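Local atomic coordinates of nickel ABC transporter (Nickel-binding protein) (Bacillus halodurans, PDB entry 3T66), a protein that probably captures a solute, perhaps nickel or a peptide, outside the cell and delivers it to an ABC transporter. Residues Leu122-Lys127 with Pro131-Glu136; Arg98-Asp101 with Ile106-Ala109. All coordinates share one frame; numbering follows the deposited sequence.

In the fold
Following the chain from the N terminus, interaction 2 comes first: it closes the short turn, residues 101-103, between helix 89-100 and helix 104-110. The chain then enters strand 112-118 and turns back as its antiparallel neighbour, strand 121-126. Interaction 1 follows, bringing residues 131-136 back onto the strand they have just left and closing the three-residue link from Lys127 to Pro131. The two closures are in series, neither nested nor crossed, with centres about 13 Å apart. They meet directly where CG of Glu136 packs at 3.8 Å from O of Ala109. Together they join the helix pair, the four-stranded antiparallel sheet and the loop leading out of it.

Interaction 1. Residues Leu122-Lys127 with Pro131-Glu136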
loop_
_atom_site.group_PDB
_atom_site.type_symbol
_atom_site.label_atom_id
_atom_site.label_comp_id
_atom_site.label_asym_id
_atom_site.label_seq_id
_atom_site.Cartn_x
_atom_site.Cartn_y
_atom_site.Cartn_z
ATOM N N LEU A 122 17.438 -22.998 3.055
ATOM C CA LEU A 122 17.819 -22.441 1.748
ATOM C C LEU A 122 18.967 -21.435 1.893
ATOM O O LEU A 122 19.084 -20.763 2.919
ATOM C CB LEU A 122 16.646 -21.688 1.160
ATOM C CG LEU A 122 15.629 -22.452 0.339
ATOM C CD1 LEU A 122 14.444 -21.559 0.133
ATOM C CD2 LEU A 122 16.180 -22.856 -1.004
ATOM N N HIS A 123 19.786 -21.300 0.857
ATOM C CA HIS A 123 20.871 -20.315 0.845
ATOM C C HIS A 123 20.722 -19.445 -0.375
ATOM O O HIS A 123 20.784 -19.964 -1.493
ATOM C CB HIS A 123 22.212 -21.034 0.827
ATOM C CG HIS A 123 22.376 -21.947 1.992
ATOM N ND1 HIS A 123 22.970 -21.544 3.171
ATOM C CD2 HIS A 123 21.930 -23.211 2.201
ATOM C CE1 HIS A 123 22.917 -22.533 4.047
ATOM N NE2 HIS A 123 22.284 -23.554 3.484
ATOM N N ILE A 124 20.494 -18.149 -0.192
ATOM C CA ILE A 124 20.167 -17.326 -1.331
ATOM C C ILE A 124 21.192 -16.242 -1.368
ATOM O O ILE A 124 21.566 -15.703 -0.332
ATOM C CB ILE A 124 18.736 -16.767 -1.245
ATOM C CG1 ILE A 124 17.716 -17.819 -1.665
ATOM C CG2 ILE A 124 18.566 -15.597 -2.157
ATOM C CD1 ILE A 124 16.298 -17.517 -1.176
ATOM N N THR A 125 21.690 -15.938 -2.555
ATOM C CA THR A 125 22.723 -14.922 -2.679
ATOM C C THR A 125 22.142 -13.980 -3.640
ATOM O O THR A 125 21.774 -14.385 -4.719
ATOM C CB THR A 125 24.054 -15.477 -3.256
ATOM O OG1 THR A 125 24.526 -16.505 -2.394
ATOM C CG2 THR A 125 25.101 -14.426 -3.298
ATOM N N THR A 126 22.038 -12.726 -3.230
ATOM C CA THR A 126 21.504 -11.674 -4.072
ATOM C C THR A 126 22.665 -11.138 -4.906
ATOM O O THR A 126 23.844 -11.310 -4.536
ATOM C CB THR A 126 20.943 -10.571 -3.194
ATOM O OG1 THR A 126 21.915 -10.242 -2.214
ATOM C CG2 THR A 126 19.742 -11.044 -2.450
ATOM N N LYS A 127 22.368 -10.472 -6.014
ATOM C CA LYS A 127 23.443 -10.017 -6.909
ATOM C C LYS A 127 24.535 -9.200 -6.199
ATOM O O LYS A 127 25.820 -9.369 -6.439
ATOM C CB LYS A 127 22.827 -9.308 -8.088
ATOM C CG LYS A 127 22.196 -10.357 -9.027
ATOM C CD LYS A 127 20.905 -9.906 -9.744
ATOM C CE LYS A 127 20.461 -10.937 -10.764
ATOM N NZ LYS A 127 19.388 -10.309 -11.570
ATOM N N PRO A 131 19.548 -5.192 1.467
ATOM C CA PRO A 131 19.067 -5.197 2.829
ATOM C C PRO A 131 17.600 -5.405 2.850
ATOM O O PRO A 131 17.081 -5.982 3.797
ATOM C CB PRO A 131 19.341 -3.795 3.305
ATOM C CG PRO A 131 20.521 -3.392 2.558
ATOM C CD PRO A 131 20.384 -4.016 1.184
ATOM N N GLU A 132 16.904 -4.958 1.818
ATOM C CA GLU A 132 15.473 -5.067 1.899
ATOM C C GLU A 132 14.983 -6.289 1.182
ATOM O O GLU A 132 13.810 -6.377 0.850
ATOM C CB GLU A 132 14.776 -3.780 1.467
ATOM C CG GLU A 132 15.381 -3.022 0.300
ATOM C CD GLU A 132 16.586 -2.096 0.642
ATOM O OE1 GLU A 132 16.407 -0.837 0.690
ATOM O OE2 GLU A 132 17.704 -2.630 0.813
ATOM N N PHE A 133 15.879 -7.264 0.988
ATOM C CA PHE A 133 15.547 -8.493 0.250
ATOM C C PHE A 133 14.313 -9.241 0.819
ATOM O O PHE A 133 13.408 -9.530 0.066
ATOM C CB PHE A 133 16.782 -9.428 0.053
ATOM C CG PHE A 133 16.430 -10.825 -0.427
ATOM C CD1 PHE A 133 16.067 -11.053 -1.736
ATOM C CD2 PHE A 133 16.413 -11.886 0.440
ATOM C CE1 PHE A 133 15.675 -12.335 -2.186
ATOM C CE2 PHE A 133 16.025 -13.181 -0.006
ATOM C CZ PHE A 133 15.660 -13.399 -1.312
ATOM N N ILE A 134 14.261 -9.542 2.123
ATOM C CA ILE A 134 13.158 -10.345 2.675
ATOM C C ILE A 134 11.811 -9.750 2.384
ATOM O O ILE A 134 10.914 -10.454 1.928
ATOM C CB ILE A 134 13.299 -10.644 4.188
ATOM C CG1 ILE A 134 14.441 -11.636 4.419
ATOM C CG2 ILE A 134 12.043 -11.315 4.747
ATOM C CD1 ILE A 134 14.497 -12.790 3.434
ATOM N N SER A 135 11.669 -8.443 2.592
ATOM C CA SER A 135 10.371 -7.821 2.412
ATOM C C SER A 135 9.796 -8.034 0.999
ATOM O O SER A 135 8.558 -7.935 0.800
ATOM C CB SER A 135 10.400 -6.353 2.836
ATOM O OG SER A 135 10.786 -5.504 1.772
ATOM N N GLU A 136 10.676 -8.361 0.039
ATOM C CA GLU A 136 10.239 -8.633 -1.317
ATOM C C GLU A 136 9.502 -9.930 -1.396
ATOM O O GLU A 136 8.697 -10.106 -2.315
ATOM C CB GLU A 136 11.380 -8.720 -2.310
ATOM C CG GLU A 136 12.102 -7.396 -2.586
ATOM C CD GLU A 136 11.286 -6.355 -3.343
ATOM O OE1 GLU A 136 10.195 -6.672 -3.931
ATOM O OE2 GLU A 136 11.776 -5.204 -3.350
#
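Phe133 carries the contact alone on its side, meeting Thr126 and Ile124 with different parts of its ring. CG2 of Thr126 lies over one face, 4.2 Å from the centroid of the Phe133 ring and 28° off the ring normal, which defines a CH-pi contact. This methyl sits toward the root of the ring, with CD1 of Phe133 its nearest atom at 3.7 Å. Because CG of Phe133 is anti to the backbone N (chi1 167°), the ring extends toward the strand and its far end reaches Ile124. There CG2 of Ile124 comes obliquely to within 3.7 Å of CZ of Phe133, the two side chains crossing at about a right angle. With an alanine here the ring is gone, and both strand methyls would probably lose their aromatic partner, opening a gap between loop and strand. At Ser135 the chain turns back on itself: its OG donates to O of Glu132 at 3.3 Å, and next along, N of Glu136 bonds to O of Phe133 at 3.0 Å. The hydroxyl OG1 of Thr126 is engaged separately, by the carbonyl of Glu128. Strand 121-126 runs between strands 70-75 and 112-118, and both neighbours add to the buried cluster: the ring of Phe133 meets Trp71 with planes at about 45° and touches Ile112, while Glu136 packs on helix 104-110 and forms a salt bridge with Arg391.

Interaction 2. Residues Arg98-Asp101 with Ile106-Ala109; sequences RALD and IENA
Leu100 and Ala99, at the end of one helix, pack against Ile106 and Glu107 of the next, and the side-chain contacts between them are apolar. One branch of Leu100 does the touching: its CD2 lies 3.6 Å from CA of Glu107, so the methyl rests on the helix backbone itself. The same CD2 is 4.3 Å from CG2 of Ile106, adding a side-chain contact next to the backbone one. Ala99 takes the other end of Ile106, CB of Ala99 standing 4.2 Å from CD1 of Ile106. With CG1 of Ile106 anti to the carbonyl carbon (chi1 -58°) and the chain extended beyond it (chi2 168°), that terminal methyl reaches across to the alanine.

A second group of contacts sets carbon against carbonyl oxygen. CD1 of Ile106 approaches O of Ala99 to 3.7 Å, and CB of Glu107 comes equally near to O of Leu100, at 3.7 Å. These are van der Waals contacts between carbonyl oxygens of the last turn of helix 89-100 and side chains near the start of helix 104-110.

Charge contributes little across the interface. OD2 of Asp101 and OE1 of Glu107 are 5.8 Å apart, like charges without contact. Arg98 is occupied on another side, in a salt bridge with Asp27 and a cation-pi contact with Phe152.

The CA atoms of Leu100 and Glu107 are only 4.6 Å apart, which shows how sharply the chain bends. The arrangement is that of two consecutive helices joined by a tight three-residue turn, here leading into the antiparallel sheet through strand 112-118.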
loop_
_atom_site.group_PDB
_atom_site.type_symbol
_atom_site.label_atom_id
_atom_site.label_comp_id
_atom_site.label_asym_id
_atom_site.label_seq_id
_atom_site.Cartn_x
_atom_site.Cartn_y
_atom_site.Cartn_z
ATOM N N ARG A 98 10.882 -20.869 -11.170
ATOM C CA ARG A 98 9.859 -20.789 -12.153
ATOM C C ARG A 98 9.391 -19.360 -12.151
ATOM O O ARG A 98 8.970 -18.837 -13.186
ATOM C CB ARG A 98 8.729 -21.733 -11.802
ATOM C CG ARG A 98 7.688 -21.896 -12.873
ATOM C CD ARG A 98 6.700 -20.803 -12.795
ATOM N NE ARG A 98 5.728 -20.828 -13.884
ATOM C CZ ARG A 98 4.457 -20.413 -13.789
ATOM N NH1 ARG A 98 3.687 -20.467 -14.844
ATOM N NH2 ARG A 98 3.940 -19.955 -12.649
ATOM N N ALA A 99 9.487 -18.691 -11.010
ATOM C CA ALA A 99 8.936 -17.340 -10.947
ATOM C C ALA A 99 9.879 -16.303 -11.539
ATOM O O ALA A 99 9.430 -15.313 -12.127
ATOM C CB ALA A 99 8.553 -16.967 -9.524
ATOM N N LEU A 100 11.185 -16.508 -11.363
ATOM C CA LEU A 100 12.143 -15.591 -11.946
ATOM C C LEU A 100 12.210 -15.753 -13.470
ATOM O O LEU A 100 12.464 -14.773 -14.177
ATOM C CB LEU A 100 13.513 -15.744 -11.304
ATOM C CG LEU A 100 13.592 -15.472 -9.791
ATOM C CD1 LEU A 100 14.630 -16.355 -9.091
ATOM C CD2 LEU A 100 13.835 -13.981 -9.473
ATOM N N ASP A 101 11.957 -16.952 -13.997
ATOM C CA ASP A 101 12.110 -17.139 -15.438
ATOM C C ASP A 101 10.864 -16.816 -16.165
ATOM O O ASP A 101 10.845 -16.917 -17.374
ATOM C CB ASP A 101 12.596 -18.544 -15.816
ATOM C CG ASP A 101 14.105 -18.741 -15.487
ATOM O OD1 ASP A 101 14.418 -19.231 -14.353
ATOM O OD2 ASP A 101 14.974 -18.353 -16.338
ATOM N N ILE A 106 9.466 -9.731 -11.323
ATOM C CA ILE A 106 9.964 -10.519 -10.234
ATOM C C ILE A 106 11.467 -10.680 -10.345
ATOM O O ILE A 106 12.161 -10.585 -9.338
ATOM C CB ILE A 106 9.331 -11.875 -10.190
ATOM C CG1 ILE A 106 7.827 -11.759 -10.064
ATOM C CG2 ILE A 106 9.778 -12.617 -8.994
ATOM C CD1 ILE A 106 7.092 -13.076 -10.303
ATOM N N GLU A 107 11.980 -10.906 -11.553
ATOM C CA GLU A 107 13.421 -11.139 -11.703
ATOM C C GLU A 107 14.210 -9.927 -11.258
ATOM O O GLU A 107 15.226 -10.057 -10.522
ATOM C CB GLU A 107 13.825 -11.521 -13.137
ATOM C CG GLU A 107 15.283 -12.123 -13.275
ATOM C CD GLU A 107 15.696 -12.480 -14.741
ATOM O OE1 GLU A 107 16.831 -13.005 -14.936
ATOM O OE2 GLU A 107 14.899 -12.243 -15.695
ATOM N N ASN A 108 13.739 -8.759 -11.686
ATOM C CA ASN A 108 14.481 -7.536 -11.466
ATOM C C ASN A 108 14.335 -6.972 -10.081
ATOM O O ASN A 108 15.061 -6.056 -9.714
ATOM C CB ASN A 108 14.076 -6.480 -12.464
ATOM C CG ASN A 108 14.649 -6.727 -13.848
ATOM O OD1 ASN A 108 15.479 -7.609 -14.068
ATOM N ND2 ASN A 108 14.203 -5.919 -14.799
ATOM N N ALA A 109 13.386 -7.503 -9.315
ATOM C CA ALA A 109 13.040 -6.973 -7.982
ATOM C C ALA A 109 13.655 -7.823 -6.890
ATOM O O ALA A 109 14.009 -7.310 -5.821
ATOM C CB ALA A 109 11.541 -6.948 -7.798
#